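Side-chain contacts in DUF3248 domain-containing protein (Thermus thermophilus, PDB 2E6X), which is of unknown function, a member of the DUF3248 family, and assembles here as two copies: residues Lys3-Leu6 against Asp7-Gln11; Met17-Glu21 against Asp22-Leu26. All blocks are in the same frame, centred on the assembly; numbering follows the deposited sequence.

Contact 1. Residues Lys3-Leu6 against Asp7-Gln11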
ATOM      1  N   LYS A   3     -10.986   4.406  -0.236  1.00 21.51           N
ATOM      2  CA  LYS A   3     -10.732   5.379   0.839  1.00 23.90           C
ATOM      3  C   LYS A   3     -12.034   6.099   1.203  1.00 26.01           C
ATOM      4  O   LYS A   3     -12.363   6.288   2.381  1.00 24.36           O
ATOM      5  CB  LYS A   3      -9.647   6.378   0.380  1.00 25.60           C
ATOM      6  CG  LYS A   3      -9.164   7.394   1.414  1.00 30.37           C
ATOM      7  CD  LYS A   3      -7.944   8.170   0.860  1.00 36.45           C
ATOM      8  CE  LYS A   3      -7.468   9.314   1.769  1.00 40.03           C
ATOM      9  NZ  LYS A   3      -6.925   8.844   3.076  1.00 44.35           N
ATOM     10  N   ASP A   4     -12.779   6.460   0.175  1.00 28.14           N
ATOM     11  CA  ASP A   4     -14.056   7.138   0.332  1.00 32.14           C
ATOM     12  C   ASP A   4     -15.031   6.266   1.102  1.00 29.88           C
ATOM     13  O   ASP A   4     -15.673   6.734   2.046  1.00 29.05           O
ATOM     14  CB  ASP A   4     -14.672   7.451  -1.036  1.00 40.14           C
ATOM     15  CG  ASP A   4     -16.158   7.754  -0.936  1.00 47.34           C
ATOM     16  OD1 ASP A   4     -16.501   8.709  -0.200  1.00 51.47           O
ATOM     17  OD2 ASP A   4     -16.974   7.036  -1.575  1.00 50.03           O
ATOM     18  N   LEU A   5     -15.157   5.008   0.678  1.00 27.57           N
ATOM     19  CA  LEU A   5     -16.060   4.071   1.339  1.00 25.38           C
ATOM     20  C   LEU A   5     -15.748   4.052   2.839  1.00 22.43           C
ATOM     21  O   LEU A   5     -16.627   4.264   3.667  1.00 20.02           O
ATOM     22  CB  LEU A   5     -15.892   2.660   0.766  1.00 26.96           C
ATOM     23  CG  LEU A   5     -16.670   1.573   1.519  1.00 24.41           C
ATOM     24  CD1 LEU A   5     -18.103   1.657   1.107  1.00 25.59           C
ATOM     25  CD2 LEU A   5     -16.137   0.203   1.234  1.00 24.61           C
ATOM     26  N   LEU A   6     -14.486   3.836   3.174  1.00 19.97           N
ATOM     27  CA  LEU A   6     -14.080   3.773   4.555  1.00 20.33           C
ATOM     28  C   LEU A   6     -14.332   5.097   5.271  1.00 21.07           C
ATOM     29  O   LEU A   6     -14.733   5.093   6.428  1.00 20.07           O
ATOM     30  CB  LEU A   6     -12.627   3.355   4.652  1.00 21.18           C
ATOM     31  CG  LEU A   6     -12.348   1.993   4.011  1.00 20.78           C
ATOM     32  CD1 LEU A   6     -10.885   1.608   4.302  1.00 24.02           C
ATOM     33  CD2 LEU A   6     -13.297   0.925   4.580  1.00 21.03           C
ATOM     34  N   ASP A   7     -14.107   6.215   4.593  1.00 23.61           N
ATOM     35  CA  ASP A   7     -14.372   7.527   5.179  1.00 30.04           C
ATOM     36  C   ASP A   7     -15.832   7.557   5.701  1.00 29.35           C
ATOM     37  O   ASP A   7     -16.101   8.054   6.795  1.00 28.73           O
ATOM     38  CB  ASP A   7     -14.187   8.643   4.128  1.00 34.90           C
ATOM     39  CG  ASP A   7     -12.719   8.881   3.748  1.00 41.51           C
ATOM     40  OD1 ASP A   7     -11.854   8.079   4.150  1.00 45.26           O
ATOM     41  OD2 ASP A   7     -12.424   9.873   3.034  1.00 43.81           O
ATOM     42  N   LYS A   8     -16.765   7.009   4.921  1.00 27.28           N
ATOM     43  CA  LYS A   8     -18.183   6.996   5.308  1.00 27.81           C
ATOM     44  C   LYS A   8     -18.473   6.160   6.548  1.00 25.57           C
ATOM     45  O   LYS A   8     -19.527   6.308   7.149  1.00 25.61           O
ATOM     46  CB  LYS A   8     -19.058   6.481   4.161  1.00 25.07           C
ATOM     47  CG  LYS A   8     -18.855   7.198   2.847  1.00 29.78           C
ATOM     48  CD  LYS A   8     -18.953   8.710   2.987  1.00 35.49           C
ATOM     49  CE  LYS A   8     -18.350   9.422   1.765  1.00 36.77           C
ATOM     50  NZ  LYS A   8     -18.750  10.875   1.655  1.00 40.68           N
ATOM     51  N   LEU A   9     -17.549   5.277   6.914  1.00 26.38           N
ATOM     52  CA  LEU A   9     -17.695   4.414   8.095  1.00 27.64           C
ATOM     53  C   LEU A   9     -16.870   4.965   9.258  1.00 29.00           C
ATOM     54  O   LEU A   9     -16.752   4.324  10.302  1.00 28.18           O
ATOM     55  CB  LEU A   9     -17.153   3.004   7.825  1.00 29.37           C
ATOM     56  CG  LEU A   9     -17.934   1.820   7.247  1.00 31.25           C
ATOM     57  CD1 LEU A   9     -19.295   1.808   7.874  1.00 29.48           C
ATOM     58  CD2 LEU A   9     -18.051   1.900   5.744  1.00 30.72           C
ATOM     59  N   GLY A  10     -16.278   6.135   9.086  1.00 27.68           N
ATOM     60  CA  GLY A  10     -15.437   6.643  10.150  1.00 31.54           C
ATOM     61  C   GLY A  10     -14.161   5.807  10.287  1.00 30.55           C
ATOM     62  O   GLY A  10     -13.437   5.955  11.261  1.00 31.57           O
ATOM     63  N   GLN A  11     -13.882   4.932   9.316  1.00 27.77           N
ATOM     64  CA  GLN A  11     -12.688   4.082   9.357  1.00 26.27           C
ATOM     65  C   GLN A  11     -11.569   4.713   8.528  1.00 25.15           C
ATOM     66  O   GLN A  11     -11.813   5.386   7.511  1.00 22.28           O
ATOM     67  CB  GLN A  11     -12.994   2.670   8.807  1.00 26.51           C
ATOM     68  CG  GLN A  11     -13.864   1.800   9.728  1.00 26.44           C
ATOM     69  CD  GLN A  11     -14.347   0.483   9.084  1.00 25.70           C
ATOM     70  OE1 GLN A  11     -14.724  -0.447   9.783  1.00 25.36           O
ATOM     71  NE2 GLN A  11     -14.343   0.417   7.757  1.00 19.95           N
TER

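Contact 2. Residues Met17-Glu21 against Asp22-Leu26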
HETATM    1  N   MSE A  17       5.659   2.199   4.816  1.00 17.13           N
HETATM    2  CA  MSE A  17       6.433   1.364   3.911  1.00 19.75           C
HETATM    3  C   MSE A  17       7.903   1.676   3.998  1.00 18.29           C
HETATM    4  O   MSE A  17       8.292   2.730   4.482  1.00 17.89           O
HETATM    5  CB  MSE A  17       5.977   1.588   2.498  1.00 25.08           C
HETATM    6  CG  MSE A  17       6.005   3.043   2.184  1.00 36.75           C
HETATM    7 SE   MSE A  17       5.101   3.325   0.587  1.00 60.09          SE
HETATM    8  CE  MSE A  17       5.908   1.933  -0.513  1.00 45.97           C
ATOM      9  N   GLY A  18       8.705   0.749   3.479  1.00 13.59           N
ATOM     10  CA  GLY A  18      10.142   0.905   3.496  1.00 14.66           C
ATOM     11  C   GLY A  18      10.775  -0.451   3.237  1.00 16.07           C
ATOM     12  O   GLY A  18      10.096  -1.502   3.162  1.00  6.70           O
ATOM     13  N   ARG A  19      12.085  -0.451   3.077  1.00 15.99           N
ATOM     14  CA  ARG A  19      12.738  -1.705   2.804  1.00 12.22           C
ATOM     15  C   ARG A  19      13.013  -2.488   4.074  1.00 13.25           C
ATOM     16  O   ARG A  19      13.271  -1.916   5.127  1.00  9.71           O
ATOM     17  CB  ARG A  19      14.058  -1.488   2.040  1.00 17.25           C
ATOM     18  CG  ARG A  19      14.466  -2.706   1.192  1.00 15.94           C
ATOM     19  CD  ARG A  19      15.979  -2.692   0.867  1.00 18.79           C
ATOM     20  NE  ARG A  19      16.671  -3.234   2.020  1.00 20.56           N
ATOM     21  CZ  ARG A  19      17.946  -3.038   2.326  1.00 21.49           C
ATOM     22  NH1 ARG A  19      18.734  -2.289   1.538  1.00 19.69           N
ATOM     23  NH2 ARG A  19      18.421  -3.572   3.463  1.00 18.45           N
ATOM     24  N   ALA A  20      12.920  -3.814   3.981  1.00  7.43           N
ATOM     25  CA  ALA A  20      13.231  -4.665   5.128  1.00 11.58           C
ATOM     26  C   ALA A  20      14.727  -4.415   5.409  1.00 14.99           C
ATOM     27  O   ALA A  20      15.499  -4.186   4.476  1.00 14.13           O
ATOM     28  CB  ALA A  20      13.033  -6.109   4.741  1.00  9.72           C
ATOM     29  N   GLU A  21      15.143  -4.464   6.669  1.00 15.70           N
ATOM     30  CA  GLU A  21      16.553  -4.233   7.010  1.00 18.79           C
ATOM     31  C   GLU A  21      17.561  -5.263   6.561  1.00 18.41           C
ATOM     32  O   GLU A  21      18.723  -4.928   6.337  1.00 19.30           O
ATOM     33  CB  GLU A  21      16.748  -4.074   8.522  1.00 26.41           C
ATOM     34  CG  GLU A  21      16.809  -2.631   8.952  1.00 31.26           C
ATOM     35  CD  GLU A  21      17.530  -2.458  10.273  1.00 38.71           C
ATOM     36  OE1 GLU A  21      17.056  -3.037  11.276  1.00 38.51           O
ATOM     37  OE2 GLU A  21      18.572  -1.751  10.300  1.00 38.98           O
ATOM     38  N   ASP A  22      17.131  -6.510   6.442  1.00 15.72           N
ATOM     39  CA  ASP A  22      18.035  -7.594   6.091  1.00 15.57           C
ATOM     40  C   ASP A  22      17.768  -8.329   4.761  1.00 16.92           C
ATOM     41  O   ASP A  22      18.415  -9.334   4.469  1.00 11.97           O
ATOM     42  CB  ASP A  22      18.065  -8.599   7.264  1.00 20.74           C
ATOM     43  CG  ASP A  22      16.670  -9.162   7.609  1.00 24.85           C
ATOM     44  OD1 ASP A  22      15.648  -8.718   7.009  1.00 24.04           O
ATOM     45  OD2 ASP A  22      16.598 -10.046   8.496  1.00 30.58           O
ATOM     46  N   GLU A  23      16.812  -7.862   3.959  1.00 15.09           N
ATOM     47  CA  GLU A  23      16.573  -8.509   2.671  1.00 11.90           C
ATOM     48  C   GLU A  23      16.122  -7.450   1.689  1.00 11.48           C
ATOM     49  O   GLU A  23      15.569  -6.441   2.067  1.00 15.39           O
ATOM     50  CB  GLU A  23      15.505  -9.641   2.773  1.00 18.58           C
ATOM     51  CG  GLU A  23      14.279  -9.265   3.588  1.00 16.42           C
ATOM     52  CD  GLU A  23      13.133 -10.246   3.427  1.00 16.72           C
ATOM     53  OE1 GLU A  23      13.375 -11.361   2.944  1.00 18.60           O
ATOM     54  OE2 GLU A  23      11.991  -9.897   3.785  1.00 16.09           O
ATOM     55  N   ASP A  24      16.370  -7.700   0.415  1.00 10.45           N
ATOM     56  CA  ASP A  24      16.014  -6.768  -0.625  1.00 11.92           C
ATOM     57  C   ASP A  24      14.508  -6.879  -0.916  1.00 11.63           C
ATOM     58  O   ASP A  24      14.108  -7.324  -1.974  1.00 10.79           O
ATOM     59  CB  ASP A  24      16.855  -7.098  -1.854  1.00  9.15           C
ATOM     60  CG  ASP A  24      16.748  -6.044  -2.919  1.00 14.53           C
ATOM     61  OD1 ASP A  24      16.796  -4.866  -2.556  1.00 18.07           O
ATOM     62  OD2 ASP A  24      16.603  -6.392  -4.096  1.00 20.14           O
ATOM     63  N   VAL A  25      13.683  -6.460   0.039  1.00 11.40           N
ATOM     64  CA  VAL A  25      12.232  -6.550  -0.111  1.00  7.35           C
ATOM     65  C   VAL A  25      11.519  -5.270   0.363  1.00  9.24           C
ATOM     66  O   VAL A  25      11.835  -4.742   1.443  1.00  7.40           O
ATOM     67  CB  VAL A  25      11.719  -7.735   0.703  1.00 11.40           C
ATOM     68  CG1 VAL A  25      10.207  -7.781   0.669  1.00 10.78           C
ATOM     69  CG2 VAL A  25      12.293  -9.070   0.125  1.00  9.98           C
ATOM     70  N   LEU A  26      10.562  -4.796  -0.438  1.00  9.66           N
ATOM     71  CA  LEU A  26       9.778  -3.624  -0.055  1.00  9.04           C
ATOM     72  C   LEU A  26       8.659  -4.125   0.861  1.00  7.62           C
ATOM     73  O   LEU A  26       7.922  -5.038   0.497  1.00  8.31           O
ATOM     74  CB  LEU A  26       9.140  -2.924  -1.267  1.00  7.74           C
ATOM     75  CG  LEU A  26       8.140  -1.833  -0.802  1.00  9.65           C
ATOM     76  CD1 LEU A  26       8.953  -0.601  -0.286  1.00 10.03           C
ATOM     77  CD2 LEU A  26       7.210  -1.418  -1.948  1.00 12.97           C
TER

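Contact 1. Residues Lys3-Leu6 against Asp7-Gln11
Leu6 meets Leu9, Gly10 and Gln11 where the N-terminal helix 2-8 ends, in a local contact formed by a helix turn and its C-cap at the surface of the chain. The last turn is wound by ordinary backbone bonds, Asp7 N to Lys3 O (2.8 Å) and Lys8 N to Asp4 O (3.1 Å). Beyond them the chain closes in a Schellman motif: Gln11 N reaches back to Leu6 O at 3.0 Å, while Gly10 N bonds to Asp7 O. Leu6 O also takes the N-H of Leu9 at 2.9 Å, and the two donors come from opposite faces of its carbonyl plane, both well out of it. Gly10 suits the C-prime place because its phi is positive (69°), a conformation costly for residues with a side chain. The methyl CD2 of the buried Leu6 lies 3.4 Å from the amide nitrogen NE2 of Gln11, the extended glutamine chain crossing the leucine obliquely. One turn round, Leu9 CD2 comes to 4.5 Å from Leu5 CG, a loose apolar touch; Leu5 also packs on Leu48 of the second subunit, and Gln11 on Glu50 of that subunit. On the exposed side, Lys8 turns at chi2 (-51°) and runs back toward Asp4. The resulting salt bridge, Lys8 NZ to Asp4 OD1, is long at 3.6 Å, and the place of OD1 is itself uncertain. The chemistry implies a helix end fixed mainly by backbone bonds, two of which converge on Leu6 O, and to which the surface charges probably add little.

Contact 2. Residues Met17-Glu21 against Asp22-Leu26
Arg19 and Leu26 face each other as an antiparallel non-hydrogen-bonded pair, their side chains on the same face of the sheet but running different ways. Leu26 heads for Met17, a selenomethionine here, and the two cross with Met17 CE 3.9 Å from Leu26 CD2; the bend at chi3 (-48°) turns that methyl in, and Met53 of helix 50-58 and, from the second subunit, Trp15 also pack on Met17. Arg19 instead passes over the Val25 carbonyl, its CG 3.3 Å from Val25 O, then bends at chi3 (82°) so that the guanidinium lies beside the turn. Side-on, it grips one atom with two nitrogens: NE is 2.9 Å from Ala20 O, nearly along the C=O axis, and NH2 is 3.2 Å from that same oxygen. Replacing Arg19 by an alanine removes both donors and is likely to leave Ala20 O without these partners and the turn less firmly held. The small Ala20 fits inside the bend, its CB 3.6 Å from Glu23 CG, and its N-H makes a straight bond to Val25 O (2.9 Å, 168°). Asp24, centre of an inverse gamma turn, crosses Arg19 at about a right angle, OD1 4.1 Å from Arg19 CD, while its salt bridge goes to Arg55. Together these features describe a beta hairpin, in which the connection between antiparallel strands 13-19 and 26-32 is closed by a backbone bond and braced by an arginine on a turn carbonyl.

In the fold
Both contacts are local, each made by one continuous piece of chain reversing or ending a regular element, and they occur in series: contact 1 finishes helix 2-8, and contact 2 closes the hairpin at the far end of strand 13-19, which follows that helix. Their centres lie 30 Å apart, on opposite sides of the chain's centre, and they do not touch. Contact 1 is a surface cap, relying on carbonyl-centred backbone bonds and a glycine. Contact 2 is partly buried against helix 50-58 and adds apolar packing and a side-chain grip on a carbonyl. Each also reaches the second subunit, through leucine and glutamine in contact 1 and selenomethionine in contact 2.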